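Local coordinates for protein AP endonuclease, family 2 (Brucella melitensis biovar Abortus, PDB 3NGF) that probably isomerises hydroxypyruvate as a manganese-binding TIM-barrel enzyme of the hyi family, related in sequence to AP endonucleases, at residues A[10-22]-A[241-255]. Residues are numbered along the deposited sequence; the frame is centred on the assembly and turned at random.
Sequences PRFAANLSTMFNE and RGWVGCEYNPRGKTE. With MN (manganese (II) ion), chain C.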
loop_
_atom_site.group_PDB
_atom_site.type_symbol
_atom_site.label_atom_id
_atom_site.label_comp_id
_atom_site.label_asym_id
_atom_site.label_seq_id
_atom_site.Cartn_x
_atom_site.Cartn_y
_atom_site.Cartn_z
ATOM N N PRO A 10 -14.938 -8.756 -3.272
ATOM C CA PRO A 10 -13.509 -8.484 -3.149
ATOM C C PRO A 10 -12.824 -9.345 -2.122
ATOM O O PRO A 10 -13.469 -9.884 -1.217
ATOM C CB PRO A 10 -13.452 -7.023 -2.670
ATOM C CG PRO A 10 -14.773 -6.466 -2.928
ATOM C CD PRO A 10 -15.738 -7.618 -2.791
ATOM N N ARG A 11 -11.514 -9.492 -2.271
ATOM C CA ARG A 11 -10.731 -10.203 -1.267
ATOM C C ARG A 11 -9.940 -9.216 -0.419
ATOM O O ARG A 11 -9.301 -8.297 -0.932
ATOM C CB ARG A 11 -9.843 -11.267 -1.883
ATOM C CG ARG A 11 -9.088 -10.847 -3.067
ATOM C CD ARG A 11 -8.184 -11.979 -3.573
ATOM N NE ARG A 11 -7.449 -11.527 -4.751
ATOM C CZ ARG A 11 -6.460 -12.183 -5.340
ATOM N NH1 ARG A 11 -6.062 -13.374 -4.897
ATOM N NH2 ARG A 11 -5.881 -11.645 -6.403
ATOM N N PHE A 12 -10.030 -9.393 0.892
ATOM C CA PHE A 12 -9.486 -8.431 1.855
ATOM C C PHE A 12 -8.232 -8.961 2.545
ATOM O O PHE A 12 -8.119 -10.145 2.893
ATOM C CB PHE A 12 -10.526 -8.045 2.914
ATOM C CG PHE A 12 -11.710 -7.366 2.356
ATOM C CD1 PHE A 12 -11.717 -5.986 2.198
ATOM C CD2 PHE A 12 -12.810 -8.103 1.920
ATOM C CE1 PHE A 12 -12.818 -5.346 1.634
ATOM C CE2 PHE A 12 -13.905 -7.481 1.375
ATOM C CZ PHE A 12 -13.917 -6.076 1.236
ATOM N N ALA A 13 -7.277 -8.051 2.718
ATOM C CA ALA A 13 -6.024 -8.325 3.414
ATOM C C ALA A 13 -5.988 -7.495 4.694
ATOM O O ALA A 13 -6.180 -6.274 4.644
ATOM C CB ALA A 13 -4.851 -7.925 2.543
ATOM N N ALA A 14 -5.754 -8.139 5.832
ATOM C CA ALA A 14 -5.579 -7.431 7.096
ATOM C C ALA A 14 -4.251 -6.674 7.059
ATOM O O ALA A 14 -3.237 -7.220 6.608
ATOM C CB ALA A 14 -5.600 -8.416 8.283
ATOM N N ASN A 15 -4.257 -5.411 7.459
ATOM C CA ASN A 15 -3.003 -4.676 7.650
ATOM C C ASN A 15 -2.471 -4.892 9.083
ATOM O O ASN A 15 -3.050 -4.402 10.062
ATOM C CB ASN A 15 -3.166 -3.183 7.314
ATOM C CG ASN A 15 -1.852 -2.450 7.317
ATOM O OD1 ASN A 15 -1.167 -2.433 8.334
ATOM N ND2 ASN A 15 -1.473 -1.849 6.169
ATOM N N LEU A 16 -1.373 -5.635 9.206
ATOM C CA LEU A 16 -0.831 -6.018 10.514
ATOM C C LEU A 16 -0.013 -4.914 11.191
ATOM O O LEU A 16 0.427 -5.104 12.318
ATOM C CB LEU A 16 -0.004 -7.306 10.398
ATOM C CG LEU A 16 -0.683 -8.483 9.700
ATOM C CD1 LEU A 16 0.195 -9.746 9.838
ATOM C CD2 LEU A 16 -2.121 -8.801 10.254
ATOM N N SER A 17 0.207 -3.780 10.517
ATOM C CA SER A 17 0.827 -2.624 11.136
ATOM C C SER A 17 -0.242 -1.843 11.909
ATOM O O SER A 17 0.041 -1.328 12.992
ATOM C CB SER A 17 1.509 -1.709 10.091
ATOM O OG SER A 17 2.610 -2.379 9.450
ATOM N N THR A 18 -1.455 -1.768 11.362
ATOM C CA THR A 18 -2.540 -0.967 11.997
ATOM C C THR A 18 -3.588 -1.794 12.761
ATOM O O THR A 18 -4.227 -1.277 13.699
ATOM C CB THR A 18 -3.253 -0.059 10.977
ATOM O OG1 THR A 18 -4.004 -0.837 10.038
ATOM C CG2 THR A 18 -2.245 0.894 10.247
ATOM N N MET A 19 -3.775 -3.049 12.359
ATOM C CA MET A 19 -4.742 -3.958 13.009
ATOM C C MET A 19 -4.052 -4.951 13.904
ATOM O O MET A 19 -2.868 -5.236 13.734
ATOM C CB MET A 19 -5.583 -4.726 11.986
ATOM C CG MET A 19 -6.398 -3.849 11.038
ATOM S SD MET A 19 -7.247 -4.726 9.740
ATOM C CE MET A 19 -8.336 -5.809 10.704
ATOM N N PHE A 20 -4.828 -5.510 14.837
ATOM C CA PHE A 20 -4.351 -6.519 15.772
ATOM C C PHE A 20 -3.190 -6.047 16.664
ATOM O O PHE A 20 -2.397 -6.867 17.149
ATOM C CB PHE A 20 -3.978 -7.804 15.014
ATOM C CG PHE A 20 -5.126 -8.412 14.288
ATOM C CD1 PHE A 20 -6.116 -9.077 14.975
ATOM C CD2 PHE A 20 -5.232 -8.297 12.911
ATOM C CE1 PHE A 20 -7.182 -9.631 14.312
ATOM C CE2 PHE A 20 -6.279 -8.849 12.237
ATOM C CZ PHE A 20 -7.269 -9.528 12.942
ATOM N N ASN A 21 -3.143 -4.738 16.955
ATOM C CA ASN A 21 -2.064 -4.171 17.771
ATOM C C ASN A 21 -2.221 -4.498 19.258
ATOM O O ASN A 21 -1.398 -4.097 20.095
ATOM C CB ASN A 21 -1.952 -2.657 17.582
ATOM C CG ASN A 21 -1.283 -2.256 16.292
ATOM O OD1 ASN A 21 -1.255 -2.998 15.278
ATOM N ND2 ASN A 21 -0.727 -1.044 16.309
ATOM N N GLU A 22 -3.269 -5.247 19.586
ATOM C CA GLU A 22 -3.450 -5.791 20.927
ATOM C C GLU A 22 -2.357 -6.805 21.258
ATOM O O GLU A 22 -2.111 -7.087 22.439
ATOM C CB GLU A 22 -4.823 -6.455 21.064
ATOM C CG GLU A 22 -6.021 -5.493 21.013
ATOM C CD GLU A 22 -6.523 -5.105 19.588
ATOM O OE1 GLU A 22 -6.149 -5.699 18.572
ATOM O OE2 GLU A 22 -7.340 -4.173 19.500
ATOM N N ARG A 241 -9.488 -7.417 -9.623
ATOM C CA ARG A 241 -9.320 -8.703 -8.959
ATOM C C ARG A 241 -8.032 -8.781 -8.157
ATOM O O ARG A 241 -7.480 -9.868 -7.948
ATOM C CB ARG A 241 -9.383 -9.828 -10.012
ATOM C CG ARG A 241 -10.660 -9.798 -10.851
ATOM C CD ARG A 241 -11.884 -10.323 -10.132
ATOM N NE ARG A 241 -13.037 -10.351 -11.035
ATOM C CZ ARG A 241 -13.868 -9.328 -11.260
ATOM N NH1 ARG A 241 -13.724 -8.149 -10.630
ATOM N NH2 ARG A 241 -14.872 -9.489 -12.119
ATOM N N GLY A 242 -7.536 -7.632 -7.712
ATOM C CA GLY A 242 -6.436 -7.596 -6.743
ATOM C C GLY A 242 -7.002 -7.749 -5.339
ATOM O O GLY A 242 -8.084 -8.300 -5.165
ATOM N N TRP A 243 -6.277 -7.257 -4.338
ATOM C CA TRP A 243 -6.697 -7.341 -2.949
ATOM C C TRP A 243 -7.118 -5.962 -2.466
ATOM O O TRP A 243 -6.719 -4.952 -3.042
ATOM C CB TRP A 243 -5.551 -7.824 -2.062
ATOM C CG TRP A 243 -5.137 -9.255 -2.260
ATOM C CD1 TRP A 243 -4.330 -9.738 -3.223
ATOM C CD2 TRP A 243 -5.513 -10.367 -1.456
ATOM N NE1 TRP A 243 -4.160 -11.094 -3.077
ATOM C CE2 TRP A 243 -4.880 -11.509 -1.994
ATOM C CE3 TRP A 243 -6.311 -10.514 -0.318
ATOM C CZ2 TRP A 243 -5.048 -12.782 -1.455
ATOM C CZ3 TRP A 243 -6.474 -11.801 0.224
ATOM C CH2 TRP A 243 -5.831 -12.897 -0.330
ATOM N N VAL A 244 -7.880 -5.937 -1.393
ATOM C CA VAL A 244 -8.271 -4.703 -0.728
ATOM C C VAL A 244 -7.657 -4.688 0.667
ATOM O O VAL A 244 -8.042 -5.499 1.530
ATOM C CB VAL A 244 -9.814 -4.556 -0.657
ATOM C CG1 VAL A 244 -10.197 -3.254 0.041
ATOM C CG2 VAL A 244 -10.411 -4.594 -2.053
ATOM N N GLY A 245 -6.670 -3.819 0.880
ATOM C CA GLY A 245 -5.966 -3.742 2.166
ATOM C C GLY A 245 -6.749 -2.970 3.215
ATOM O O GLY A 245 -7.246 -1.884 2.935
ATOM N N CYS A 246 -6.861 -3.540 4.411
ATOM C CA CYS A 246 -7.566 -2.901 5.538
ATOM C C CYS A 246 -6.607 -2.085 6.433
ATOM O O CYS A 246 -6.257 -2.472 7.562
ATOM C CB CYS A 246 -8.309 -3.961 6.350
ATOM S SG CYS A 246 -9.564 -4.845 5.381
ATOM N N GLU A 247 -6.223 -0.921 5.934
ATOM C CA GLU A 247 -5.293 -0.050 6.601
ATOM C C GLU A 247 -6.098 0.980 7.393
ATOM O O GLU A 247 -6.177 2.181 7.024
ATOM C CB GLU A 247 -4.407 0.663 5.592
ATOM C CG GLU A 247 -3.263 1.356 6.266
ATOM C CD GLU A 247 -2.417 2.149 5.313
ATOM O OE1 GLU A 247 -2.865 2.444 4.182
ATOM O OE2 GLU A 247 -1.302 2.490 5.724
ATOM N N TYR A 248 -6.704 0.491 8.459
ATOM C CA TYR A 248 -7.459 1.337 9.345
ATOM C C TYR A 248 -7.042 1.064 10.772
ATOM O O TYR A 248 -6.482 0.003 11.105
ATOM C CB TYR A 248 -8.970 1.139 9.144
ATOM C CG TYR A 248 -9.566 -0.220 9.527
ATOM C CD1 TYR A 248 -9.694 -0.605 10.856
ATOM C CD2 TYR A 248 -9.995 -1.113 8.550
ATOM C CE1 TYR A 248 -10.264 -1.830 11.209
ATOM C CE2 TYR A 248 -10.568 -2.354 8.895
ATOM C CZ TYR A 248 -10.709 -2.696 10.228
ATOM O OH TYR A 248 -11.301 -3.898 10.566
ATOM N N ASN A 249 -7.331 2.038 11.609
ATOM C CA ASN A 249 -7.099 1.925 13.049
ATOM C C ASN A 249 -8.391 1.509 13.717
ATOM O O ASN A 249 -9.357 2.271 13.723
ATOM C CB ASN A 249 -6.634 3.258 13.603
ATOM C CG ASN A 249 -5.437 3.797 12.874
ATOM O OD1 ASN A 249 -4.428 3.080 12.671
ATOM N ND2 ASN A 249 -5.500 5.078 12.507
ATOM N N PRO A 250 -8.431 0.299 14.284
ATOM C CA PRO A 250 -9.729 -0.133 14.828
ATOM C C PRO A 250 -10.258 0.829 15.893
ATOM O O PRO A 250 -9.467 1.361 16.689
ATOM C CB PRO A 250 -9.407 -1.514 15.410
ATOM C CG PRO A 250 -8.215 -2.008 14.590
ATOM C CD PRO A 250 -7.403 -0.770 14.367
ATOM N N ARG A 251 -11.571 1.063 15.907
ATOM C CA ARG A 251 -12.209 1.872 16.965
ATOM C C ARG A 251 -11.832 1.400 18.361
ATOM O O ARG A 251 -11.498 2.200 19.240
ATOM C CB ARG A 251 -13.733 1.798 16.847
ATOM C CG ARG A 251 -14.354 2.730 15.841
ATOM C CD ARG A 251 -15.880 2.614 15.907
ATOM N NE ARG A 251 -16.316 1.277 15.507
ATOM C CZ ARG A 251 -16.606 0.896 14.264
ATOM N NH1 ARG A 251 -16.558 1.756 13.253
ATOM N NH2 ARG A 251 -16.957 -0.367 14.021
ATOM N N GLY A 252 -11.937 0.096 18.572
ATOM C CA GLY A 252 -11.604 -0.508 19.848
ATOM C C GLY A 252 -10.780 -1.756 19.614
ATOM O O GLY A 252 -9.772 -1.714 18.913
ATOM N N LYS A 253 -11.212 -2.863 20.210
ATOM C CA LYS A 253 -10.559 -4.154 19.994
ATOM C C LYS A 253 -10.735 -4.553 18.532
ATOM O O LYS A 253 -11.837 -4.470 18.008
ATOM C CB LYS A 253 -11.185 -5.217 20.889
ATOM C CG LYS A 253 -10.586 -6.610 20.725
ATOM C CD LYS A 253 -11.245 -7.593 21.694
ATOM C CE LYS A 253 -10.610 -8.971 21.614
ATOM N NZ LYS A 253 -9.152 -8.878 21.896
ATOM N N THR A 254 -9.664 -5.029 17.888
ATOM C CA THR A 254 -9.716 -5.329 16.466
ATOM C C THR A 254 -10.896 -6.257 16.108
ATOM O O THR A 254 -11.684 -5.920 15.215
ATOM C CB THR A 254 -8.391 -5.960 15.953
ATOM O OG1 THR A 254 -7.294 -5.062 16.187
ATOM C CG2 THR A 254 -8.470 -6.255 14.485
ATOM N N GLU A 255 -11.022 -7.396 16.793
ATOM C CA GLU A 255 -12.045 -8.405 16.432
ATOM C C GLU A 255 -13.479 -7.939 16.727
ATOM O O GLU A 255 -14.428 -8.397 16.084
ATOM C CB GLU A 255 -11.821 -9.757 17.125
ATOM C CG GLU A 255 -10.637 -10.596 16.597
ATOM C CD GLU A 255 -9.319 -10.307 17.324
ATOM O OE1 GLU A 255 -9.202 -9.207 17.920
ATOM O OE2 GLU A 255 -8.413 -11.183 17.296
HETATM MN MN MN C . -2.378 3.597 2.520
HETATM O O HOH W 1 -10.661 -7.837 -4.505
HETATM O O HOH W 2 -4.823 -2.631 16.057
HETATM O O HOH W 3 -3.833 1.187 14.764
HETATM O O HOH W 4 -6.567 -8.614 18.758
HETATM O O HOH W 5 -0.078 2.705 2.599
HETATM O O HOH W 6 -1.543 5.220 3.868
#
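Strands 11-15 and 243-246 run parallel, their axes 4.5 Å apart at closest approach, with Phe-12 beside Val-244 and Ala-13 beside Gly-245. Three backbone hydrogen bonds join them: Val-244 N to Arg-11 O, Ala-13 N to Val-244 O and Cys-246 N to Ala-13 O. The Arg-11 guanidinium lies flat on Trp-243, planes 18° apart. Arg-11 CZ sits over the five-membered ring of Trp-243 as a cation-pi contact, and Arg-11 CD lies over the six-membered ring, 3.7 Å from its centroid. Arg-11 NH2 also donates to Arg-241 O (2.8 Å), which holds the group in place over the indole. On the other face of the sheet, Phe-12 CE1 packs beside Val-244 CG1.

Beyond the strands, Thr-18 OG1 donates to Tyr-248 O (2.8 Å) from above the carbonyl plane. Met-19 SD lies over one face of the Tyr-248 ring, 4.3 Å from its centroid; the bend at chi3 (61°) turns CE toward the hydroxyl. Thr-254 OG1 accepts from Phe-20 N and donates to the syn lone pair of Glu-22 OE1 (2.7 Å), while Thr-254 CG2 sits over the Phe-20 ring centre. Glu-22 OE2 takes Thr-254 N from above the carboxylate plane.

Asn-15 and Glu-247 extend side by side, and Asn-15 ND2 lies 3.7 Å from Glu-247 CG. Glu-247 OE1 binds manganese at 2.1 Å, alongside Glu-150, Asp-185 and Gln-211. This pairing of first and last strands closes the eight-stranded TIM barrel, with the metal site at the C-terminal ends of its strands.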